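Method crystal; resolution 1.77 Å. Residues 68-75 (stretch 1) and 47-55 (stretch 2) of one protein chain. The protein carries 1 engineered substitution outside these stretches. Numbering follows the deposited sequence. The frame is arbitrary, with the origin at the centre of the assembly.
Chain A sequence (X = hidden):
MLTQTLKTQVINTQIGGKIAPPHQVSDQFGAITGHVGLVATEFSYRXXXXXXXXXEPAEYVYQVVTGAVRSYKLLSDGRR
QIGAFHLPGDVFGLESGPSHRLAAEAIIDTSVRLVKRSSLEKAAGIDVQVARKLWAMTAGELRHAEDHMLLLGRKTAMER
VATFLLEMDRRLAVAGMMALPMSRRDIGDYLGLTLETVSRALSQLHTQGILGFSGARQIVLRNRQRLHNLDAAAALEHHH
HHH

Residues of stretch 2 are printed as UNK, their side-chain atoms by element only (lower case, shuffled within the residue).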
# COMPACT_ATOMS: atom_id res chain seq x y z
N ALA A 68 -0.03 9.37 19.84
CA ALA A 68 0.27 8.49 18.68
C ALA A 68 -0.95 7.66 18.38
O ALA A 68 -1.67 7.24 19.30
CB ALA A 68 1.49 7.57 19.01
N VAL A 69 -1.12 7.35 17.10
CA VAL A 69 -2.32 6.65 16.62
C VAL A 69 -1.88 5.50 15.70
O VAL A 69 -0.93 5.65 14.95
CB VAL A 69 -3.23 7.66 15.85
CG1 VAL A 69 -4.46 6.94 15.21
CG2 VAL A 69 -3.74 8.76 16.84
N ARG A 70 -2.57 4.38 15.75
CA ARG A 70 -2.34 3.33 14.72
C ARG A 70 -3.54 3.15 13.81
O ARG A 70 -4.67 3.17 14.29
CB ARG A 70 -1.99 2.00 15.42
CG ARG A 70 -3.06 1.55 16.44
CD ARG A 70 -2.71 0.15 17.16
NE ARG A 70 -3.69 -0.07 18.21
CZ ARG A 70 -3.46 0.10 19.52
NH1 ARG A 70 -2.25 0.34 20.01
NH2 ARG A 70 -4.46 -0.04 20.37
N SER A 71 -3.31 2.97 12.51
CA SER A 71 -4.36 2.70 11.53
C SER A 71 -4.14 1.26 11.10
O SER A 71 -3.00 0.90 10.81
CB SER A 71 -4.23 3.60 10.26
OG SER A 71 -4.65 4.94 10.54
N TYR A 72 -5.22 0.46 11.07
CA TYR A 72 -5.07 -0.97 10.80
C TYR A 72 -6.30 -1.61 10.18
O TYR A 72 -7.42 -1.03 10.14
CB TYR A 72 -4.75 -1.69 12.12
CG TYR A 72 -5.85 -1.54 13.09
CD1 TYR A 72 -6.89 -2.47 13.13
CD2 TYR A 72 -5.91 -0.41 13.92
CE1 TYR A 72 -7.95 -2.30 14.01
CE2 TYR A 72 -6.94 -0.24 14.78
CZ TYR A 72 -7.96 -1.17 14.82
OH TYR A 72 -8.99 -0.96 15.70
N LYS A 73 -6.09 -2.81 9.63
CA LYS A 73 -7.20 -3.59 9.11
C LYS A 73 -7.15 -4.90 9.85
O LYS A 73 -6.07 -5.38 10.16
CB LYS A 73 -7.00 -3.88 7.60
CG LYS A 73 -7.09 -2.60 6.73
CD LYS A 73 -6.97 -2.89 5.23
CE LYS A 73 -8.32 -3.21 4.63
NZ LYS A 73 -9.23 -2.03 4.54
N LEU A 74 -8.31 -5.50 10.10
CA LEU A 74 -8.34 -6.83 10.77
C LEU A 74 -8.87 -7.92 9.92
O LEU A 74 -9.66 -7.69 9.00
CB LEU A 74 -9.28 -6.74 12.01
CG LEU A 74 -8.86 -5.85 13.12
CD1 LEU A 74 -10.07 -5.77 14.10
CD2 LEU A 74 -7.67 -6.50 13.79
N LEU A 75 -8.44 -9.15 10.19
CA LEU A 75 -9.15 -10.27 9.63
C LEU A 75 -10.02 -10.83 10.75
O LEU A 75 -9.79 -10.55 11.92
CB LEU A 75 -8.20 -11.33 9.03
CG LEU A 75 -7.28 -10.78 7.93
CD1 LEU A 75 -6.25 -11.83 7.61
CD2 LEU A 75 -8.11 -10.45 6.67
N UNK A 47 -5.59 5.91 25.72
CA UNK A 47 -4.91 4.71 25.22
C UNK A 47 -5.94 3.65 24.86
O UNK A 47 -6.88 3.39 25.65
c UNK A 47 -3.30 2.85 26.05
c UNK A 47 -2.03 2.71 26.91
c UNK A 47 -1.54 1.28 26.96
c UNK A 47 -3.94 4.20 26.30
n UNK A 47 -2.69 0.35 27.06
N UNK A 48 -5.78 3.11 23.65
CA UNK A 48 -6.65 2.07 23.09
C UNK A 48 -8.06 2.50 22.68
O UNK A 48 -8.84 1.66 22.23
o UNK A 48 -4.60 0.05 23.25
o UNK A 48 -5.25 -0.51 25.24
c UNK A 48 -5.44 0.08 24.17
c UNK A 48 -6.76 0.83 24.01
N UNK A 49 -8.41 3.77 22.81
CA UNK A 49 -9.73 4.20 22.36
C UNK A 49 -9.78 4.26 20.83
O UNK A 49 -8.83 4.75 20.18
o UNK A 49 -11.10 7.61 24.49
c UNK A 49 -10.05 5.58 22.89
c UNK A 49 -11.83 7.23 23.55
o UNK A 49 -12.78 7.91 23.07
c UNK A 49 -11.53 5.88 22.91
N UNK A 50 -10.88 3.79 20.26
CA UNK A 50 -11.06 3.83 18.80
C UNK A 50 -11.44 5.28 18.44
O UNK A 50 -12.28 5.90 19.13
c UNK A 50 -13.38 1.87 16.37
c UNK A 50 -12.20 2.92 18.39
o UNK A 50 -14.56 2.21 16.20
c UNK A 50 -12.38 2.92 16.87
o UNK A 50 -12.96 0.73 16.11
N UNK A 51 -10.80 5.83 17.42
CA UNK A 51 -11.11 7.18 16.95
C UNK A 51 -12.17 7.06 15.85
O UNK A 51 -13.13 7.83 15.84
c UNK A 51 -7.48 8.50 17.21
c UNK A 51 -8.84 7.95 17.59
c UNK A 51 -10.21 9.21 15.82
c UNK A 51 -9.86 7.85 16.43
N UNK A 52 -11.98 6.10 14.92
CA UNK A 52 -13.04 5.70 13.97
C UNK A 52 -12.84 4.25 13.56
O UNK A 52 -11.73 3.74 13.64
c UNK A 52 -13.09 6.56 12.67
c UNK A 52 -11.76 6.79 12.00
c UNK A 52 -11.04 7.98 12.21
c UNK A 52 -11.20 5.81 11.19
o UNK A 52 -8.08 7.38 10.17
c UNK A 52 -9.29 7.21 10.77
c UNK A 52 -9.98 6.01 10.53
c UNK A 52 -9.83 8.18 11.59
N UNK A 53 -13.92 3.61 13.08
CA UNK A 53 -13.85 2.22 12.64
C UNK A 53 -13.72 2.05 11.16
O UNK A 53 -14.00 2.99 10.37
N UNK A 54 -13.31 0.84 10.77
CA UNK A 54 -13.28 0.45 9.37
C UNK A 54 -14.67 0.53 8.74
O UNK A 54 -15.65 0.07 9.32
c UNK A 54 -12.75 -0.98 9.27
c UNK A 54 -11.28 -2.59 8.00
o UNK A 54 -10.85 -3.34 8.90
o UNK A 54 -11.51 -2.96 6.82
c UNK A 54 -11.56 -1.14 8.36
N UNK A 55 -14.74 1.11 7.54
CA UNK A 55 -16.00 1.29 6.82
C UNK A 55 -16.95 2.30 7.45
O UNK A 55 -18.08 2.40 6.99
o UNK A 55 -15.97 -2.25 6.46
c UNK A 55 -15.97 -1.11 5.94
o UNK A 55 -15.36 -0.83 4.87
c UNK A 55 -16.77 -0.04 6.65
O HOH W 1 -1.91 0.80 22.99
O HOH W 2 -6.94 5.46 9.06
O HOH W 3 -10.24 -5.52 7.05

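Position 47 carries four carbons in a row ending in a nitrogen and touches nothing on stretch 1, which makes it lysine. Lys47 is exposed; its extended chain suits the solvent, and its amine curls back to its neighbour at position 48.

Position 48 has two carbons, the second bearing two oxygens, one of them 2.9 Å from Arg70 NH2: an aspartate. Its CA-to-CB bond points away from stretch 1, yet the carboxylate comes nearer. Asp48 OD1 accepts the hydrogen bond from Arg70 NH2, with an N-H...acceptor angle of 160°, and lies at the edge of the guanidinium, near its plane, where the N-H bonds point. Water 1 donates to Asp48 OD1 (2.8 Å) and accepts from Arg70 NH1 (3.0 Å), widening this salt bridge. Asp48 OD2 receives a weak hydrogen bond from Lys47 NZ at 3.3 Å.

Position 49 shows three carbons, the third with two oxygens, and touches nothing on stretch 1, so it is glutamate. Glu49 points away and is partly exposed, so its charge can stay hydrated.

Position 50 has the same three carbons and two oxygens, one oxygen 4.3 Å from Tyr72 OH: again glutamate. That oxygen is OE2. Exposed and extended, Glu50 needs no partner across the contact.

Position 51 has four carbons forked at the first, one arm two carbons long, its end 3.8 Å from Val69 CG2: isoleucine. Buried where the chain turns a corner, Ile51 points toward stretch 1 and packs through CD1. A branched apolar side chain fits such a site, with no polar atom to satisfy.

Position 52 has one carbon leading to a six-carbon ring that bears an oxygen, 4.2 Å from Ser71 OG: a tyrosine. The ring carries its hydroxyl far from the backbone, and water 2 joins the two hydroxyls, 2.5 Å from Tyr52 OH and 2.8 Å from Ser71 OG.

Position 53 has no side-chain atoms and is glycine. An ideal CB on Gly53 would be crowded by Glu50 OE1, at 3.2 Å.

Position 54 has three carbons, the third with two oxygens, one 3.4 Å from Lys73 NZ and the other 3.5 Å from Leu74 N: glutamate. Its CA-to-CB bond points toward stretch 1, and its three-carbon reach brings a negative charge to the lysine amine. Glu54 OE2 takes a weak hydrogen bond from Lys73 NZ within a salt bridge; OE1 is the oxygen near Leu74 N.

Position 55 has two carbons, the second with two oxygens, and touches nothing on stretch 1: aspartate. Asp55 is exposed, where a short acid is readily solvated.

The contact buries 317 Å² in all. Side chains, rather than backbone hydrogen bonds, join the stretches: salt bridges at Asp48 and Glu54 flank the apolar Val69–Ile51 contact and the water-linked hydroxyls, with Glu54 covered most.

Stretch 2 (47-55) KDEEIYGED
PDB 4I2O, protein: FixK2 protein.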